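Local structure of FAD-binding PCMH-type domain-containing protein (Gibberella zeae, 6YJO) at residues Gly425-Ala428 and Thr429-Asn433; Leu248-Asn251 and Glu252-Val256; Lys353-Thr356 and Arg357-Lys361; Gly258-Ala261 and Met262-Phe265. The protein binds FAD covalently and probably acts as an oxidoreductase, one of a group of fungal flavoenzymes thought to oxidise oligosaccharides. All blocks are in the same frame, centred on the assembly; numbering follows the deposited sequence.

Interaction 1: residues Gly425-Ala428 and Thr429-Asn433; sequences GNYA and THANN
Asn426 reaches over the turn ahead of helix 431-446 and meets Thr429 and His430 through the carbonyl end of its amide. Beyond CB, CG is set anti to the backbone N (chi1 161°), which carries the amide across to the returning chain and leaves CG 3.7 Å from Thr429 OG1. The amide nitrogen ND2 comes to 3.7 Å from Thr429 N, an approach between two donors. OD1, the other branch of the tip, carries most of the contact. It accepts a hydrogen bond of 2.9 Å from Thr429 OG1. The hydroxyl is tilted 29° from the carbonyl plane, and the two side chains cross at about a right angle. The backbone N of His430 gives the same OD1 a second, weak and bent bond of 2.8 Å, and ND1 of the His430 ring adds a third, also weak, at 3.3 Å. One oxygen thus gathers three donors at the point where His430, the N-cap residue, leads into the helix. This turn links a strand to a helix in the antiparallel sheet domain of a berberine bridge enzyme-like fold. Further along, Ala431 packs against Tyr427: CB of Ala431 lies 3.7 Å from CD2 of the Tyr427 ring and 3.2 Å from the Tyr427 carbonyl O, which brings the first helical residue against the loop. The phenol OH of Tyr427 is bonded to Asp423, and its ring makes a cation-pi contact with Arg377. The same arginine, through NH2, donates to the backbone O of Asn426.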
loop_
_atom_site.group_PDB
_atom_site.type_symbol
_atom_site.label_atom_id
_atom_site.label_comp_id
_atom_site.label_asym_id
_atom_site.label_seq_id
_atom_site.Cartn_x
_atom_site.Cartn_y
_atom_site.Cartn_z
ATOM N N GLY A 425 -17.818 -9.311 -2.741
ATOM C CA GLY A 425 -18.995 -10.049 -3.139
ATOM C C GLY A 425 -18.854 -10.679 -4.506
ATOM O O GLY A 425 -17.772 -11.142 -4.878
ATOM N N ASN A 426 -19.947 -10.686 -5.263
ATOM C CA ASN A 426 -20.011 -11.362 -6.551
ATOM C C ASN A 426 -19.601 -10.402 -7.659
ATOM O O ASN A 426 -20.069 -9.260 -7.701
ATOM C CB ASN A 426 -21.422 -11.901 -6.801
ATOM C CG ASN A 426 -21.689 -12.185 -8.265
ATOM O OD1 ASN A 426 -22.435 -11.459 -8.924
ATOM N ND2 ASN A 426 -21.066 -13.236 -8.786
ATOM N N TYR A 427 -18.718 -10.866 -8.548
ATOM C CA TYR A 427 -18.217 -10.037 -9.632
ATOM C C TYR A 427 -18.247 -10.726 -10.986
ATOM O O TYR A 427 -17.763 -10.147 -11.967
ATOM C CB TYR A 427 -16.793 -9.553 -9.329
ATOM C CG TYR A 427 -16.779 -8.477 -8.277
ATOM C CD1 TYR A 427 -16.701 -8.802 -6.930
ATOM C CD2 TYR A 427 -16.885 -7.137 -8.626
ATOM C CE1 TYR A 427 -16.707 -7.822 -5.958
ATOM C CE2 TYR A 427 -16.891 -6.149 -7.663
ATOM C CZ TYR A 427 -16.802 -6.497 -6.331
ATOM O OH TYR A 427 -16.810 -5.513 -5.372
ATOM N N ALA A 428 -18.789 -11.939 -11.070
ATOM C CA ALA A 428 -19.078 -12.534 -12.364
ATOM C C ALA A 428 -20.329 -11.880 -12.936
ATOM O O ALA A 428 -20.270 -11.203 -13.967
ATOM C CB ALA A 428 -19.261 -14.046 -12.236
ATOM N N THR A 429 -21.459 -12.048 -12.250
ATOM C CA THR A 429 -22.745 -11.621 -12.781
ATOM C C THR A 429 -23.172 -10.234 -12.310
ATOM O O THR A 429 -23.961 -9.582 -13.003
ATOM C CB THR A 429 -23.832 -12.632 -12.404
ATOM O OG1 THR A 429 -24.194 -12.455 -11.031
ATOM C CG2 THR A 429 -23.332 -14.054 -12.609
ATOM N N HIS A 430 -22.691 -9.772 -11.156
ATOM C CA HIS A 430 -23.082 -8.481 -10.597
ATOM C C HIS A 430 -21.852 -7.678 -10.203
ATOM O O HIS A 430 -21.732 -7.167 -9.089
ATOM C CB HIS A 430 -24.021 -8.662 -9.407
ATOM C CG HIS A 430 -25.309 -9.339 -9.758
ATOM N ND1 HIS A 430 -25.648 -10.588 -9.284
ATOM C CD2 HIS A 430 -26.330 -8.950 -10.557
ATOM C CE1 HIS A 430 -26.828 -10.934 -9.768
ATOM N NE2 HIS A 430 -27.263 -9.958 -10.544
ATOM N N ALA A 431 -20.910 -7.553 -11.139
ATOM C CA ALA A 431 -19.702 -6.782 -10.864
ATOM C C ALA A 431 -19.985 -5.288 -10.802
ATOM O O ALA A 431 -19.373 -4.580 -9.997
ATOM C CB ALA A 431 -18.640 -7.076 -11.920
ATOM N N ASN A 432 -20.909 -4.793 -11.629
ATOM C CA ASN A 432 -21.197 -3.364 -11.674
ATOM C C ASN A 432 -22.068 -2.902 -10.517
ATOM O O ASN A 432 -22.154 -1.694 -10.281
ATOM C CB ASN A 432 -21.853 -3.001 -13.010
ATOM C CG ASN A 432 -21.015 -3.434 -14.194
ATOM O OD1 ASN A 432 -20.069 -2.751 -14.586
ATOM N ND2 ASN A 432 -21.350 -4.586 -14.763
ATOM N N ASN A 433 -22.711 -3.822 -9.791
ATOM C CA ASN A 433 -23.276 -3.453 -8.495
ATOM C C ASN A 433 -22.169 -3.233 -7.477
ATOM O O ASN A 433 -22.252 -2.318 -6.650
ATOM C CB ASN A 433 -24.248 -4.524 -7.997
ATOM C CG ASN A 433 -25.338 -4.836 -9.001
ATOM O OD1 ASN A 433 -25.603 -4.052 -9.906
ATOM N ND2 ASN A 433 -25.995 -5.979 -8.827
#

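Interaction 2: residues Leu248-Asn251 and Glu252-Val256; sequences LDWN and ENEAV
Asn251 and Glu254 are joined by a short, fairly straight hydrogen bond: Glu254 N donates to Asn251 OD1 at 2.7 Å, with an N-H...acceptor angle of 158°. The side chain is placed for this by its first torsion (chi1 58°), which sets CG between the backbone N and the carbonyl carbon and turns the amide oxygen over the N-H groups of the first turn. A second bond comes from the main chain, where Ala255 N donates to Asn251 O at 2.9 Å. Both oxygens of Asn251 therefore serve the beginning of helix 252-268.

Polar contact without a bond adds to this. The extended side chain of Glu254 runs back past the asparagine, crossing it at about a right angle, and its OE1 stands 3.6 Å from Asn251 ND2, with the amide and carboxylate planes only 24° apart.

The remaining group is the packing of the Trp250 indole. One face takes the carbonyl O of Glu254, which lies 3.7 Å from CD1, and also CA of Ala255. The apolar touch is at the six-membered ring, where CE3 meets the Ala255 methyl CB at 3.6 Å. Ala255 in turn touches Phe368 of helix 357-371, while the backbone N of Trp250 is bonded to the side chain of Gln284 on strand 283-290.

The passage from strand 242-248 into helix 252-268 is thus closed by an asparagine N-cap, its side chain accepting from Glu254 N, and by Trp250, the residue before the cap, packing on the fourth helical residue, Ala255, much like a hydrophobic staple.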
loop_
_atom_site.group_PDB
_atom_site.type_symbol
_atom_site.label_atom_id
_atom_site.label_comp_id
_atom_site.label_asym_id
_atom_site.label_seq_id
_atom_site.Cartn_x
_atom_site.Cartn_y
_atom_site.Cartn_z
ATOM N N LEU A 248 -18.811 -1.218 18.661
ATOM C CA LEU A 248 -19.899 -0.252 18.677
ATOM C C LEU A 248 -21.032 -0.739 17.785
ATOM O O LEU A 248 -20.869 -1.659 16.978
ATOM C CB LEU A 248 -19.436 1.130 18.201
ATOM C CG LEU A 248 -18.355 1.814 19.034
ATOM C CD1 LEU A 248 -17.026 1.794 18.289
ATOM C CD2 LEU A 248 -18.777 3.236 19.362
ATOM N N ASP A 249 -22.202 -0.111 17.962
ATOM C CA ASP A 249 -23.358 -0.311 17.082
ATOM C C ASP A 249 -24.067 1.045 16.931
ATOM O O ASP A 249 -25.103 1.317 17.546
ATOM C CB ASP A 249 -24.296 -1.385 17.618
ATOM C CG ASP A 249 -25.423 -1.692 16.658
ATOM O OD1 ASP A 249 -25.268 -1.415 15.449
ATOM O OD2 ASP A 249 -26.467 -2.194 17.114
ATOM N N TRP A 250 -23.491 1.899 16.090
ATOM C CA TRP A 250 -24.044 3.221 15.833
ATOM C C TRP A 250 -25.340 3.146 15.035
ATOM O O TRP A 250 -25.564 2.222 14.248
ATOM C CB TRP A 250 -23.049 4.065 15.039
ATOM C CG TRP A 250 -21.883 4.586 15.805
ATOM C CD1 TRP A 250 -21.784 4.753 17.155
ATOM C CD2 TRP A 250 -20.638 5.019 15.251
ATOM N NE1 TRP A 250 -20.548 5.265 17.473
ATOM C CE2 TRP A 250 -19.826 5.436 16.322
ATOM C CE3 TRP A 250 -20.133 5.093 13.950
ATOM C CZ2 TRP A 250 -18.534 5.921 16.132
ATOM C CZ3 TRP A 250 -18.853 5.574 13.762
ATOM C CH2 TRP A 250 -18.067 5.983 14.847
ATOM N N ASN A 251 -26.195 4.140 15.252
ATOM C CA ASN A 251 -27.226 4.529 14.305
ATOM C C ASN A 251 -26.736 5.743 13.521
ATOM O O ASN A 251 -25.711 6.340 13.849
ATOM C CB ASN A 251 -28.543 4.823 15.035
ATOM C CG ASN A 251 -28.407 5.918 16.082
ATOM O OD1 ASN A 251 -27.874 6.990 15.813
ATOM N ND2 ASN A 251 -28.881 5.643 17.287
ATOM N N GLU A 252 -27.475 6.096 12.464
ATOM C CA GLU A 252 -27.044 7.174 11.575
ATOM C C GLU A 252 -26.545 8.388 12.346
ATOM O O GLU A 252 -25.455 8.901 12.077
ATOM C CB GLU A 252 -28.189 7.584 10.647
ATOM C CG GLU A 252 -27.830 8.766 9.759
ATOM C CD GLU A 252 -28.812 8.980 8.622
ATOM O OE1 GLU A 252 -29.571 8.044 8.305
ATOM O OE2 GLU A 252 -28.820 10.089 8.048
ATOM N N ASN A 253 -27.331 8.860 13.316
ATOM C CA ASN A 253 -26.985 10.096 14.007
ATOM C C ASN A 253 -25.911 9.897 15.068
ATOM O O ASN A 253 -25.191 10.851 15.378
ATOM C CB ASN A 253 -28.229 10.723 14.638
ATOM C CG ASN A 253 -27.895 11.931 15.478
ATOM O OD1 ASN A 253 -27.579 12.999 14.953
ATOM N ND2 ASN A 253 -27.957 11.770 16.793
ATOM N N GLU A 254 -25.789 8.693 15.638
ATOM C CA GLU A 254 -24.638 8.392 16.480
ATOM C C GLU A 254 -23.359 8.243 15.672
ATOM O O GLU A 254 -22.272 8.285 16.256
ATOM C CB GLU A 254 -24.869 7.112 17.286
ATOM C CG GLU A 254 -25.701 7.306 18.538
ATOM C CD GLU A 254 -25.871 6.022 19.322
ATOM O OE1 GLU A 254 -25.663 4.937 18.739
ATOM O OE2 GLU A 254 -26.210 6.100 20.522
ATOM N N ALA A 255 -23.465 8.062 14.354
ATOM C CA ALA A 255 -22.297 7.992 13.490
ATOM C C ALA A 255 -21.844 9.361 12.997
ATOM O O ALA A 255 -20.642 9.565 12.803
ATOM C CB ALA A 255 -22.581 7.084 12.291
ATOM N N VAL A 256 -22.761 10.313 12.786
ATOM C CA VAL A 256 -22.323 11.667 12.448
ATOM C C VAL A 256 -21.562 12.268 13.621
ATOM O O VAL A 256 -20.583 12.994 13.433
ATOM C CB VAL A 256 -23.506 12.567 12.016
ATOM C CG1 VAL A 256 -24.527 11.801 11.182
ATOM C CG2 VAL A 256 -24.174 13.265 13.210
#

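Interaction 3: residues Lys353-Thr356 and Arg357-Lys361; sequences KALT and RNQVK
The backbone turns from loop into helix at Thr356, whose carbonyl O takes the first helical bond, from Val360 N at 3.0 Å and nearly straight (168°). Two further bonds join Thr356 to Gln359 in opposite senses. Gln359 N donates to Thr356 OG1 at 3.2 Å, while Thr356 N donates to Gln359 OE1 at 2.9 Å. The second is almost linear at hydrogen (173°), although the donor sits above the amide plane, 51° out of it. This reciprocal pair is a capping box, with Thr356 as N-cap of helix 357-371. CG of Gln359, anti to its carbonyl carbon, directs the extended chain back past the threonine, so that CD lies 3.2 Å from Thr356 OG1. The box holds both the hydroxyl and the buried amide oxygen in place. Beside it, Leu355 and Val360 touch in the manner of a hydrophobic staple, CB of the leucine meeting CG2 of the valine at 3.5 Å. Leu355 also packs on Leu417 and Trp419 of strand 417-423. Arg357, the first helical residue, forms a salt bridge with Glu257 of helix 252-268.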
loop_
_atom_site.group_PDB
_atom_site.type_symbol
_atom_site.label_atom_id
_atom_site.label_comp_id
_atom_site.label_asym_id
_atom_site.label_seq_id
_atom_site.Cartn_x
_atom_site.Cartn_y
_atom_site.Cartn_z
ATOM N N LYS A 353 -9.059 15.538 4.069
ATOM C CA LYS A 353 -8.920 16.357 5.258
ATOM C C LYS A 353 -10.133 16.151 6.162
ATOM O O LYS A 353 -11.070 15.419 5.832
ATOM C CB LYS A 353 -8.778 17.828 4.869
ATOM C CG LYS A 353 -7.543 18.126 4.036
ATOM C CD LYS A 353 -7.583 19.532 3.454
ATOM C CE LYS A 353 -6.268 19.897 2.781
ATOM N NZ LYS A 353 -5.193 20.216 3.761
ATOM N N ALA A 354 -10.099 16.789 7.327
ATOM C CA ALA A 354 -11.243 16.829 8.228
ATOM C C ALA A 354 -12.533 17.137 7.478
ATOM O O ALA A 354 -12.668 18.197 6.861
ATOM C CB ALA A 354 -10.996 17.887 9.305
ATOM N N LEU A 355 -13.482 16.203 7.524
ATOM C CA LEU A 355 -14.796 16.433 6.937
ATOM C C LEU A 355 -15.589 17.451 7.757
ATOM O O LEU A 355 -15.450 17.542 8.979
ATOM C CB LEU A 355 -15.586 15.125 6.850
ATOM C CG LEU A 355 -15.355 14.220 5.638
ATOM C CD1 LEU A 355 -13.948 13.630 5.629
ATOM C CD2 LEU A 355 -16.411 13.117 5.615
ATOM N N THR A 356 -16.436 18.212 7.066
ATOM C CA THR A 356 -17.362 19.129 7.713
ATOM C C THR A 356 -18.547 18.360 8.289
ATOM O O THR A 356 -18.796 17.208 7.932
ATOM C CB THR A 356 -17.864 20.176 6.717
ATOM O OG1 THR A 356 -18.689 19.539 5.735
ATOM C CG2 THR A 356 -16.699 20.863 6.029
ATOM N N ARG A 357 -19.288 19.020 9.187
ATOM C CA ARG A 357 -20.481 18.402 9.761
ATOM C C ARG A 357 -21.385 17.840 8.672
ATOM O O ARG A 357 -21.853 16.701 8.763
ATOM C CB ARG A 357 -21.250 19.415 10.615
ATOM C CG ARG A 357 -22.611 18.899 11.079
ATOM C CD ARG A 357 -23.087 19.559 12.367
ATOM N NE ARG A 357 -22.293 19.144 13.523
ATOM C CZ ARG A 357 -22.532 18.058 14.256
ATOM N NH1 ARG A 357 -23.550 17.254 13.969
ATOM N NH2 ARG A 357 -21.747 17.771 15.287
ATOM N N ASN A 358 -21.634 18.630 7.626
ATOM C CA ASN A 358 -22.565 18.229 6.578
ATOM C C ASN A 358 -21.988 17.151 5.670
ATOM O O ASN A 358 -22.754 16.368 5.098
ATOM C CB ASN A 358 -22.973 19.449 5.752
ATOM C CG ASN A 358 -23.517 20.579 6.613
ATOM O OD1 ASN A 358 -22.936 21.662 6.670
ATOM N ND2 ASN A 358 -24.634 20.324 7.293
ATOM N N GLN A 359 -20.661 17.089 5.536
ATOM C CA GLN A 359 -20.041 16.013 4.771
ATOM C C GLN A 359 -20.162 14.684 5.505
ATOM O O GLN A 359 -20.460 13.655 4.889
ATOM C CB GLN A 359 -18.578 16.355 4.491
ATOM C CG GLN A 359 -18.399 17.235 3.272
ATOM C CD GLN A 359 -17.172 18.122 3.361
ATOM O OE1 GLN A 359 -16.268 17.871 4.151
ATOM N NE2 GLN A 359 -17.150 19.189 2.560
ATOM N N VAL A 360 -19.945 14.686 6.825
ATOM C CA VAL A 360 -20.105 13.463 7.604
ATOM C C VAL A 360 -21.562 13.017 7.603
ATOM O O VAL A 360 -21.847 11.816 7.677
ATOM C CB VAL A 360 -19.581 13.662 9.042
ATOM C CG1 VAL A 360 -19.634 12.353 9.821
ATOM C CG2 VAL A 360 -18.159 14.203 9.023
ATOM N N LYS A 361 -22.505 13.961 7.508
ATOM C CA LYS A 361 -23.919 13.598 7.482
ATOM C C LYS A 361 -24.298 12.958 6.149
ATOM O O LYS A 361 -25.113 12.030 6.115
ATOM C CB LYS A 361 -24.786 14.829 7.771
ATOM C CG LYS A 361 -24.732 15.284 9.226
ATOM C CD LYS A 361 -25.243 16.712 9.425
ATOM C CE LYS A 361 -26.762 16.819 9.315
ATOM N NZ LYS A 361 -27.249 18.195 9.637
#

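Interaction 4: residues Gly258-Ala261 and Met262-Phe265; sequences GLLA and MQKF
The middle of helix 252-268, one of the helices packed on the antiparallel sheet of this berberine bridge enzyme-like fold, is where Gly258-Ala261 and Met262-Phe265 meet, one turn apart. Its backbone bonds are of the alpha-helical kind: Met262 N to Gly258 O, Gln263 N to Leu259 O at 3.1 Å, and Phe265 N to Ala261 O at 3.1 Å. The bond from Lys264 N to Leu260 O is weak and longer, at 3.4 Å. That carbonyl is shared, because a water also donates to Leu260 O at 2.9 Å and accepts from Gln263 NE2 at 3.3 Å, tying side chain to backbone across the turn. CG of Lys264 lies against the same oxygen, Leu260 O, at 3.4 Å.

The faces of the helix diverge in their surroundings. Met262 and Phe265 touch Met275 of strand 273-280 and Leu304 of helix 294-308. Leu259 and Leu260 pack on Val360 of helix 357-371. Gln263 is held from outside the helix too, its OE1 accepting a hydrogen bond from the backbone N of Leu355.

With CG of Gln263 anti to the carbonyl carbon (chi1 -53°), the side chain runs back along the previous turn, and its CG rests 3.2 Å from Leu259 O. The side chains of Gln263 and Leu260 lie side by side, pointing the same way. The water at NE2 and the Leu355 backbone N at OE1 help fix the rotation of this buried amide, whose nitrogen NE2 also touches the leucine branch, 3.6 Å from Leu260 CD2.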
loop_
_atom_site.group_PDB
_atom_site.type_symbol
_atom_site.label_atom_id
_atom_site.label_comp_id
_atom_site.label_asym_id
_atom_site.label_seq_id
_atom_site.Cartn_x
_atom_site.Cartn_y
_atom_site.Cartn_z
ATOM N N GLY A 258 -20.058 10.342 16.250
ATOM C CA GLY A 258 -18.878 9.547 16.547
ATOM C C GLY A 258 -17.729 9.815 15.594
ATOM O O GLY A 258 -16.569 9.873 16.007
ATOM N N LEU A 259 -18.033 9.975 14.303
ATOM C CA LEU A 259 -16.980 10.238 13.328
ATOM C C LEU A 259 -16.428 11.649 13.488
ATOM O O LEU A 259 -15.223 11.872 13.321
ATOM C CB LEU A 259 -17.510 10.014 11.912
ATOM C CG LEU A 259 -17.746 8.539 11.573
ATOM C CD1 LEU A 259 -18.645 8.381 10.359
ATOM C CD2 LEU A 259 -16.416 7.820 11.353
ATOM N N LEU A 260 -17.289 12.615 13.814
ATOM C CA LEU A 260 -16.809 13.965 14.091
ATOM C C LEU A 260 -15.932 13.986 15.337
ATOM O O LEU A 260 -14.945 14.726 15.392
ATOM C CB LEU A 260 -17.991 14.925 14.245
ATOM C CG LEU A 260 -18.657 15.330 12.930
ATOM C CD1 LEU A 260 -20.055 15.889 13.165
ATOM C CD2 LEU A 260 -17.793 16.350 12.181
ATOM N N ALA A 261 -16.264 13.165 16.336
ATOM C CA ALA A 261 -15.439 13.100 17.537
ATOM C C ALA A 261 -14.083 12.471 17.248
ATOM O O ALA A 261 -13.091 12.813 17.902
ATOM C CB ALA A 261 -16.166 12.318 18.630
ATOM N N MET A 262 -14.016 11.568 16.268
ATOM C CA MET A 262 -12.751 10.920 15.939
ATOM C C MET A 262 -11.819 11.864 15.192
ATOM O O MET A 262 -10.600 11.808 15.381
ATOM C CB MET A 262 -13.000 9.667 15.105
ATOM C CG MET A 262 -13.142 8.402 15.924
ATOM S SD MET A 262 -13.336 6.940 14.884
ATOM C CE MET A 262 -11.779 6.940 14.002
ATOM N N GLN A 263 -12.368 12.720 14.326
ATOM C CA GLN A 263 -11.547 13.731 13.666
ATOM C C GLN A 263 -10.815 14.581 14.692
ATOM O O GLN A 263 -9.606 14.804 14.581
ATOM C CB GLN A 263 -12.408 14.619 12.767
ATOM C CG GLN A 263 -13.266 13.869 11.761
ATOM C CD GLN A 263 -13.698 14.748 10.606
ATOM O OE1 GLN A 263 -13.343 14.501 9.453
ATOM N NE2 GLN A 263 -14.485 15.777 10.910
ATOM N N LYS A 264 -11.542 15.071 15.700
ATOM C CA LYS A 264 -10.921 15.869 16.751
ATOM C C LYS A 264 -9.835 15.076 17.462
ATOM O O LYS A 264 -8.736 15.587 17.703
ATOM C CB LYS A 264 -11.987 16.331 17.748
ATOM C CG LYS A 264 -13.154 17.085 17.115
ATOM C CD LYS A 264 -14.366 17.138 18.045
ATOM C CE LYS A 264 -14.142 18.073 19.221
ATOM N NZ LYS A 264 -15.428 18.558 19.790
ATOM N N PHE A 265 -10.123 13.816 17.794
ATOM C CA PHE A 265 -9.148 12.984 18.489
ATOM C C PHE A 265 -7.937 12.685 17.614
ATOM O O PHE A 265 -6.831 12.498 18.134
ATOM C CB PHE A 265 -9.817 11.685 18.939
ATOM C CG PHE A 265 -8.971 10.854 19.850
ATOM C CD1 PHE A 265 -8.674 11.295 21.128
ATOM C CD2 PHE A 265 -8.480 9.627 19.435
ATOM C CE1 PHE A 265 -7.897 10.532 21.974
ATOM C CE2 PHE A 265 -7.707 8.859 20.277
ATOM C CZ PHE A 265 -7.414 9.312 21.550
HETATM O O HOH W 1 -14.321 17.119 13.914
#

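Following the chain, interaction 2 comes first and closes the turn from strand 242-248 into helix 252-268; interaction 4, within that same helix, closes no loop. Interaction 3 closes the turn between strand 346-352 and helix 357-371, and interaction 1 that between strand 417-423 and helix 431-446. The four run in series, none nested or crossing. In space, interactions 2, 3 and 4 touch: the indole of Trp250 meets Gly258 and Leu259, Val256 and Leu259 pack on Val360, bringing helices 252-268 and 357-371 together, and Leu355 N probably bonds to Gln263 OE1, tying the loop before helix 357-371 to helix 252-268. Interaction 1 stands apart, its nearest atoms about 19 Å from interaction 3.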